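Side-chain contacts in PA-I Galactophilic Lectin (Enterobacter cloacae, PDB 6YGQ), which probably binds galactose-type sugars through a bound calcium ion: residues Q89-G93 / N94-P98; N101-Y104 / R105-V108. All coordinates share one frame; numbering follows the deposited sequence.

Contact 1: Q89-G93 / N94-P98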
ATOM      1  N   GLN A  89      -4.822  -6.363  -8.959  1.00 16.17           N
ATOM      2  CA  GLN A  89      -4.144  -6.604 -10.217  1.00 16.40           C
ATOM      3  C   GLN A  89      -4.751  -5.702 -11.278  1.00 15.18           C
ATOM      4  O   GLN A  89      -5.837  -5.141 -11.106  1.00 14.72           O
ATOM      5  CB  GLN A  89      -4.254  -8.075 -10.628  1.00 19.29           C
ATOM      6  CG  GLN A  89      -4.010  -9.028  -9.469  1.00 21.77           C
ATOM      7  CD  GLN A  89      -3.315 -10.301  -9.885  1.00 21.90           C
ATOM      8  OE1 GLN A  89      -3.331 -10.679 -11.058  1.00 20.96           O
ATOM      9  NE2 GLN A  89      -2.704 -10.979  -8.921  1.00 22.80           N
ATOM     10  N   ALA A  90      -4.014  -5.557 -12.371  1.00 14.91           N
ATOM     11  CA  ALA A  90      -4.449  -4.799 -13.531  1.00 16.83           C
ATOM     12  C   ALA A  90      -4.712  -5.768 -14.674  1.00 17.86           C
ATOM     13  O   ALA A  90      -4.006  -6.770 -14.827  1.00 16.25           O
ATOM     14  CB  ALA A  90      -3.395  -3.768 -13.941  1.00 17.55           C
ATOM     15  N   ARG A  91      -5.745  -5.481 -15.456  1.00 22.52           N
ATOM     16  CA  ARG A  91      -6.043  -6.228 -16.669  1.00 26.56           C
ATOM     17  C   ARG A  91      -5.948  -5.271 -17.846  1.00 26.72           C
ATOM     18  O   ARG A  91      -6.546  -4.189 -17.824  1.00 22.96           O
ATOM     19  CB  ARG A  91      -7.424  -6.880 -16.612  1.00 30.24           C
ATOM     20  CG  ARG A  91      -7.751  -7.716 -17.845  1.00 34.19           C
ATOM     21  CD  ARG A  91      -8.378  -9.055 -17.473  1.00 35.29           C
ATOM     22  NE  ARG A  91      -9.572  -8.894 -16.646  1.00 36.93           N
ATOM     23  CZ  ARG A  91      -9.783  -9.514 -15.484  1.00 36.25           C
ATOM     24  NH1 ARG A  91      -8.883 -10.351 -14.984  1.00 33.60           N
ATOM     25  NH2 ARG A  91     -10.907  -9.291 -14.818  1.00 38.09           N
ATOM     26  N   LEU A  92      -5.190  -5.669 -18.862  1.00 25.89           N
ATOM     27  CA  LEU A  92      -4.930  -4.829 -20.026  1.00 23.18           C
ATOM     28  C   LEU A  92      -4.690  -5.771 -21.195  1.00 22.90           C
ATOM     29  O   LEU A  92      -3.786  -6.606 -21.130  1.00 21.23           O
ATOM     30  CB  LEU A  92      -3.722  -3.925 -19.779  1.00 22.15           C
ATOM     31  CG  LEU A  92      -3.329  -2.924 -20.864  1.00 25.80           C
ATOM     32  CD1 LEU A  92      -4.289  -1.752 -20.911  1.00 27.58           C
ATOM     33  CD2 LEU A  92      -1.900  -2.446 -20.620  1.00 27.66           C
ATOM     34  N   GLY A  93      -5.515  -5.667 -22.232  1.00 29.46           N
ATOM     35  CA  GLY A  93      -5.341  -6.532 -23.390  1.00 34.05           C
ATOM     36  C   GLY A  93      -5.385  -8.010 -23.070  1.00 35.74           C
ATOM     37  O   GLY A  93      -4.568  -8.783 -23.587  1.00 39.77           O
ATOM     38  N   ASN A  94      -6.321  -8.419 -22.214  1.00 28.15           N
ATOM     39  CA  ASN A  94      -6.547  -9.818 -21.855  1.00 25.78           C
ATOM     40  C   ASN A  94      -5.361 -10.449 -21.134  1.00 22.09           C
ATOM     41  O   ASN A  94      -5.219 -11.675 -21.124  1.00 23.22           O
ATOM     42  CB  ASN A  94      -6.902 -10.648 -23.092  1.00 31.93           C
ATOM     43  CG  ASN A  94      -8.360 -10.531 -23.463  1.00 38.63           C
ATOM     44  OD1 ASN A  94      -8.710  -9.922 -24.474  1.00 44.72           O
ATOM     45  ND2 ASN A  94      -9.227 -11.106 -22.638  1.00 37.81           N
ATOM     46  N   GLU A  95      -4.509  -9.639 -20.514  1.00 19.05           N
ATOM     47  CA  GLU A  95      -3.415 -10.134 -19.691  1.00 19.12           C
ATOM     48  C   GLU A  95      -3.484  -9.462 -18.328  1.00 17.81           C
ATOM     49  O   GLU A  95      -3.897  -8.305 -18.210  1.00 18.94           O
ATOM     50  CB  GLU A  95      -2.053  -9.875 -20.342  1.00 21.16           C
ATOM     51  CG  GLU A  95      -1.844 -10.629 -21.648  1.00 24.20           C
ATOM     52  CD  GLU A  95      -1.801 -12.133 -21.460  1.00 24.76           C
ATOM     53  OE1 GLU A  95      -2.269 -12.860 -22.362  1.00 26.00           O
ATOM     54  OE2 GLU A  95      -1.290 -12.592 -20.416  1.00 23.90           O
ATOM     55  N   ASN A  96      -3.085 -10.203 -17.301  1.00 15.15           N
ATOM     56  CA  ASN A  96      -3.121  -9.725 -15.926  1.00 14.10           C
ATOM     57  C   ASN A  96      -1.719  -9.342 -15.476  1.00 13.70           C
ATOM     58  O   ASN A  96      -0.742 -10.027 -15.797  1.00 14.61           O
ATOM     59  CB  ASN A  96      -3.700 -10.791 -14.994  1.00 15.95           C
ATOM     60  CG  ASN A  96      -5.122 -11.174 -15.360  1.00 17.35           C
ATOM     61  OD1 ASN A  96      -5.898 -10.346 -15.833  1.00 16.83           O
ATOM     62  ND2 ASN A  96      -5.467 -12.438 -15.148  1.00 18.41           N
ATOM     63  N   TYR A  97      -1.631  -8.237 -14.737  1.00 15.86           N
ATOM     64  CA  TYR A  97      -0.385  -7.728 -14.193  1.00 16.09           C
ATOM     65  C   TYR A  97      -0.552  -7.465 -12.705  1.00 14.45           C
ATOM     66  O   TYR A  97      -1.569  -6.897 -12.286  1.00 13.88           O
ATOM     67  CB  TYR A  97       0.034  -6.429 -14.894  1.00 16.11           C
ATOM     68  CG  TYR A  97       0.194  -6.560 -16.387  1.00 16.47           C
ATOM     69  CD1 TYR A  97      -0.899  -6.451 -17.235  1.00 16.93           C
ATOM     70  CD2 TYR A  97       1.439  -6.792 -16.951  1.00 17.47           C
ATOM     71  CE1 TYR A  97      -0.755  -6.573 -18.606  1.00 17.19           C
ATOM     72  CE2 TYR A  97       1.594  -6.913 -18.318  1.00 18.58           C
ATOM     73  CZ  TYR A  97       0.494  -6.802 -19.141  1.00 17.59           C
ATOM     74  OH  TYR A  97       0.643  -6.922 -20.502  1.00 18.77           O
ATOM     75  N   PRO A  98       0.421  -7.845 -11.882  1.00 15.80           N
ATOM     76  CA  PRO A  98       0.309  -7.553 -10.449  1.00 16.35           C
ATOM     77  C   PRO A  98       0.431  -6.058 -10.201  1.00 16.63           C
ATOM     78  O   PRO A  98       1.182  -5.364 -10.886  1.00 17.83           O
ATOM     79  CB  PRO A  98       1.479  -8.327  -9.834  1.00 18.78           C
ATOM     80  CG  PRO A  98       2.505  -8.354 -10.922  1.00 21.38           C
ATOM     81  CD  PRO A  98       1.735  -8.427 -12.226  1.00 18.60           C
TER
HETATM   82  O   HOH W   1      -1.234  -6.555 -22.035  1.00 26.25           O
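Arg91 and Asn96 lie side by side on one face of a tight hairpin, and the arginine can be followed outward along the amide oxygen. Its CG stands anti to the backbone N (chi1 -178°), which runs the chain past Asn96: Arg91 CB and CG pass Asn96 OD1 at 3.9 and 3.8 Å, CD comes to 3.2 Å from Asn96 OD1, and after bends at chi2 and chi3 Arg91 NH1 donates to the same Asn96 OD1 at 3.1 Å. That bond is moderately bent, 154° at the hydrogen; the donor lies 33° from the amide's carbonyl plane, and the two flat groups are not coplanar. Beyond the hairpin, Phe117 offers Arg91 a cation-pi contact, and Arg91 NH2 makes a weak hydrogen bond to Ala35 O. On the other face Tyr97 CE1 lies 4.1 Å from Leu92 CB. A water at the ring edge joins Leu92 O (2.7 Å), to which it donates, with Tyr97 OH. Between the faces, Ala90 N to Tyr97 O and Tyr97 N to Ala90 O are both 2.8 Å, an antiparallel hydrogen-bonded pair. Leu92 and Glu95 form the next such pair, and the chain between them reverses through Gly93 and Asn94, both with positive phi. This is a two-residue beta hairpin closed by a type I' turn.

Contact 2: N101-Y104 / R105-V108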
ATOM      1  N   ASN A 101       0.019  -2.834  -3.478  1.00 13.58           N
ATOM      2  CA  ASN A 101      -0.173  -1.505  -2.908  1.00 14.50           C
ATOM      3  C   ASN A 101       0.191  -0.408  -3.900  1.00 16.39           C
ATOM      4  O   ASN A 101      -0.352   0.700  -3.826  1.00 16.48           O
ATOM      5  CB  ASN A 101       0.688  -1.310  -1.658  1.00 13.85           C
ATOM      6  CG  ASN A 101       0.281  -2.198  -0.508  1.00 13.44           C
ATOM      7  OD1 ASN A 101      -0.776  -2.829  -0.527  1.00 12.65           O
ATOM      8  ND2 ASN A 101       1.128  -2.249   0.518  1.00 14.82           N
ATOM      9  N   HIS A 102       1.142  -0.674  -4.790  1.00 18.39           N
ATOM     10  CA  HIS A 102       1.630   0.377  -5.666  1.00 19.09           C
ATOM     11  C   HIS A 102       2.412  -0.232  -6.817  1.00 17.62           C
ATOM     12  O   HIS A 102       3.154  -1.199  -6.636  1.00 15.66           O
ATOM     13  CB  HIS A 102       2.515   1.373  -4.901  1.00 21.01           C
ATOM     14  CG  HIS A 102       3.528   0.728  -4.006  1.00 24.81           C
ATOM     15  ND1 HIS A 102       4.729   0.238  -4.471  1.00 27.34           N
ATOM     16  CD2 HIS A 102       3.524   0.506  -2.670  1.00 26.51           C
ATOM     17  CE1 HIS A 102       5.419  -0.264  -3.462  1.00 29.25           C
ATOM     18  NE2 HIS A 102       4.709  -0.116  -2.358  1.00 27.55           N
ATOM     19  N   LYS A 103       2.225   0.346  -8.000  1.00 20.35           N
ATOM     20  CA  LYS A 103       3.045   0.059  -9.171  1.00 21.01           C
ATOM     21  C   LYS A 103       3.577   1.395  -9.671  1.00 21.30           C
ATOM     22  O   LYS A 103       2.834   2.180 -10.269  1.00 21.68           O
ATOM     23  CB  LYS A 103       2.250  -0.662 -10.253  1.00 21.99           C
ATOM     24  CG  LYS A 103       3.121  -1.499 -11.161  1.00 25.03           C
ATOM     25  CD  LYS A 103       2.305  -2.194 -12.232  1.00 26.63           C
ATOM     26  CE  LYS A 103       2.822  -3.605 -12.491  1.00 29.37           C
ATOM     27  NZ  LYS A 103       4.248  -3.648 -12.913  1.00 34.60           N
ATOM     28  N   TYR A 104       4.855   1.654  -9.424  1.00 16.55           N
ATOM     29  CA  TYR A 104       5.439   2.977  -9.592  1.00 18.01           C
ATOM     30  C   TYR A 104       6.162   3.077 -10.927  1.00 19.22           C
ATOM     31  O   TYR A 104       7.013   2.240 -11.245  1.00 20.04           O
ATOM     32  CB  TYR A 104       6.398   3.260  -8.433  1.00 19.34           C
ATOM     33  CG  TYR A 104       7.030   4.630  -8.430  1.00 21.26           C
ATOM     34  CD1 TYR A 104       6.273   5.769  -8.191  1.00 21.54           C
ATOM     35  CD2 TYR A 104       8.393   4.780  -8.642  1.00 23.38           C
ATOM     36  CE1 TYR A 104       6.857   7.022  -8.177  1.00 23.30           C
ATOM     37  CE2 TYR A 104       8.984   6.027  -8.632  1.00 25.44           C
ATOM     38  CZ  TYR A 104       8.213   7.143  -8.398  1.00 25.38           C
ATOM     39  OH  TYR A 104       8.798   8.387  -8.387  1.00 27.69           O
ATOM     40  N   ARG A 105       5.817   4.106 -11.700  1.00 21.76           N
ATOM     41  CA  ARG A 105       6.444   4.382 -12.990  1.00 23.60           C
ATOM     42  C   ARG A 105       6.452   3.134 -13.869  1.00 23.89           C
ATOM     43  O   ARG A 105       7.491   2.659 -14.332  1.00 24.26           O
ATOM     44  CB  ARG A 105       7.859   4.931 -12.795  1.00 24.50           C
ATOM     45  CG  ARG A 105       7.884   6.311 -12.175  1.00 25.44           C
ATOM     46  CD  ARG A 105       9.274   6.924 -12.207  1.00 31.78           C
ATOM     47  NE  ARG A 105       9.247   8.282 -11.672  1.00 39.74           N
ATOM     48  CZ  ARG A 105       8.879   9.353 -12.368  1.00 50.60           C
ATOM     49  NH1 ARG A 105       8.515   9.236 -13.639  1.00 64.18           N
ATOM     50  NH2 ARG A 105       8.878  10.547 -11.790  1.00 47.14           N
ATOM     51  N   TRP A 106       5.252   2.609 -14.091  1.00 23.42           N
ATOM     52  CA  TRP A 106       5.061   1.420 -14.908  1.00 21.60           C
ATOM     53  C   TRP A 106       5.043   1.813 -16.375  1.00 21.65           C
ATOM     54  O   TRP A 106       4.194   2.603 -16.801  1.00 21.54           O
ATOM     55  CB  TRP A 106       3.754   0.734 -14.520  1.00 19.46           C
ATOM     56  CG  TRP A 106       3.440  -0.513 -15.287  1.00 20.32           C
ATOM     57  CD1 TRP A 106       4.329  -1.397 -15.821  1.00 22.09           C
ATOM     58  CD2 TRP A 106       2.136  -1.021 -15.594  1.00 20.77           C
ATOM     59  NE1 TRP A 106       3.660  -2.424 -16.445  1.00 22.68           N
ATOM     60  CE2 TRP A 106       2.312  -2.216 -16.318  1.00 22.13           C
ATOM     61  CE3 TRP A 106       0.836  -0.581 -15.326  1.00 20.58           C
ATOM     62  CZ2 TRP A 106       1.237  -2.975 -16.778  1.00 22.16           C
ATOM     63  CZ3 TRP A 106      -0.229  -1.335 -15.783  1.00 20.33           C
ATOM     64  CH2 TRP A 106      -0.022  -2.519 -16.499  1.00 21.18           C
ATOM     65  N   SER A 107       5.965   1.281 -17.159  1.00 26.22           N
ATOM     66  CA  SER A 107       5.932   1.510 -18.594  1.00 29.75           C
ATOM     67  C   SER A 107       4.920   0.554 -19.198  1.00 28.90           C
ATOM     68  O   SER A 107       5.159  -0.661 -19.275  1.00 31.09           O
ATOM     69  CB  SER A 107       7.302   1.348 -19.230  1.00 35.72           C
ATOM     70  OG  SER A 107       7.280   1.783 -20.580  1.00 40.39           O
ATOM     71  N   VAL A 108       3.791   1.092 -19.647  1.00 23.29           N
ATOM     72  CA  VAL A 108       2.662   0.286 -20.108  1.00 21.85           C
ATOM     73  C   VAL A 108       3.113  -0.582 -21.274  1.00 21.80           C
ATOM     74  O   VAL A 108       3.682  -0.062 -22.254  1.00 23.77           O
ATOM     75  CB  VAL A 108       1.486   1.194 -20.514  1.00 23.20           C
ATOM     76  CG1 VAL A 108       0.327   0.357 -21.036  1.00 24.19           C
ATOM     77  CG2 VAL A 108       1.045   2.050 -19.333  1.00 20.81           C
TER
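Tyr104 OH has three hydrogen-bond partners: Arg105 NE of the same chain, at 3.3 Å in a weak bond, 146° at the hydrogen, and Glu139 OE2 and Asn23 ND2 of the second subunit. Glu139 of the second subunit is the main polar partner of Tyr104 and Arg105 alike, for its other oxygen, OE1, forms a salt bridge with Arg105 NH2. Nearer the backbone, the two side chains run alongside each other. Arg105 is extended from CG to NE, and its CG sits over the centre of the Tyr104 ring, 3.8 Å from the centroid, a CH-pi contact; the guanidinium plane stands 82° to the ring, nearly perpendicular. Lys103 and Trp106 make a second pair. The Lys103 chain passes over the indole, CD lying 3.6 Å from Trp106 CD2. Bends at chi3 and chi4 then bring Lys103 NZ over the five-membered ring, 3.8 Å from its centroid and 17° off the normal, a cation-pi geometry. The backbone turns a corner at Arg105 between these pairs. Lys103 and Trp106 have backbone hydrogen bonds with Ile52 and Ile50 of strand 49-59, which runs antiparallel to strand 102-107, and the Tyr104-Arg105 pair meets the second subunit.

Overall arrangement
The two contacts come in series along the chain, contact 1 closing before contact 2 opens, and their centres lie about 12 Å apart. Contact 1 is the hairpin of strands 88-92 and 95-98, the latter an outermost strand of the four-stranded antiparallel sheet within this chain. Contact 2 lies on strand 102-107, which pairs with strand 49-59 in the other, six-stranded sheet. They touch through Tyr97 and Trp106, whose ring planes meet at about 55° with Tyr97 CG 3.8 Å from Trp106 CZ2, and through Leu92 and Val108. The chain thus passes from one sheet to the other, and only contact 2 also reaches the second subunit.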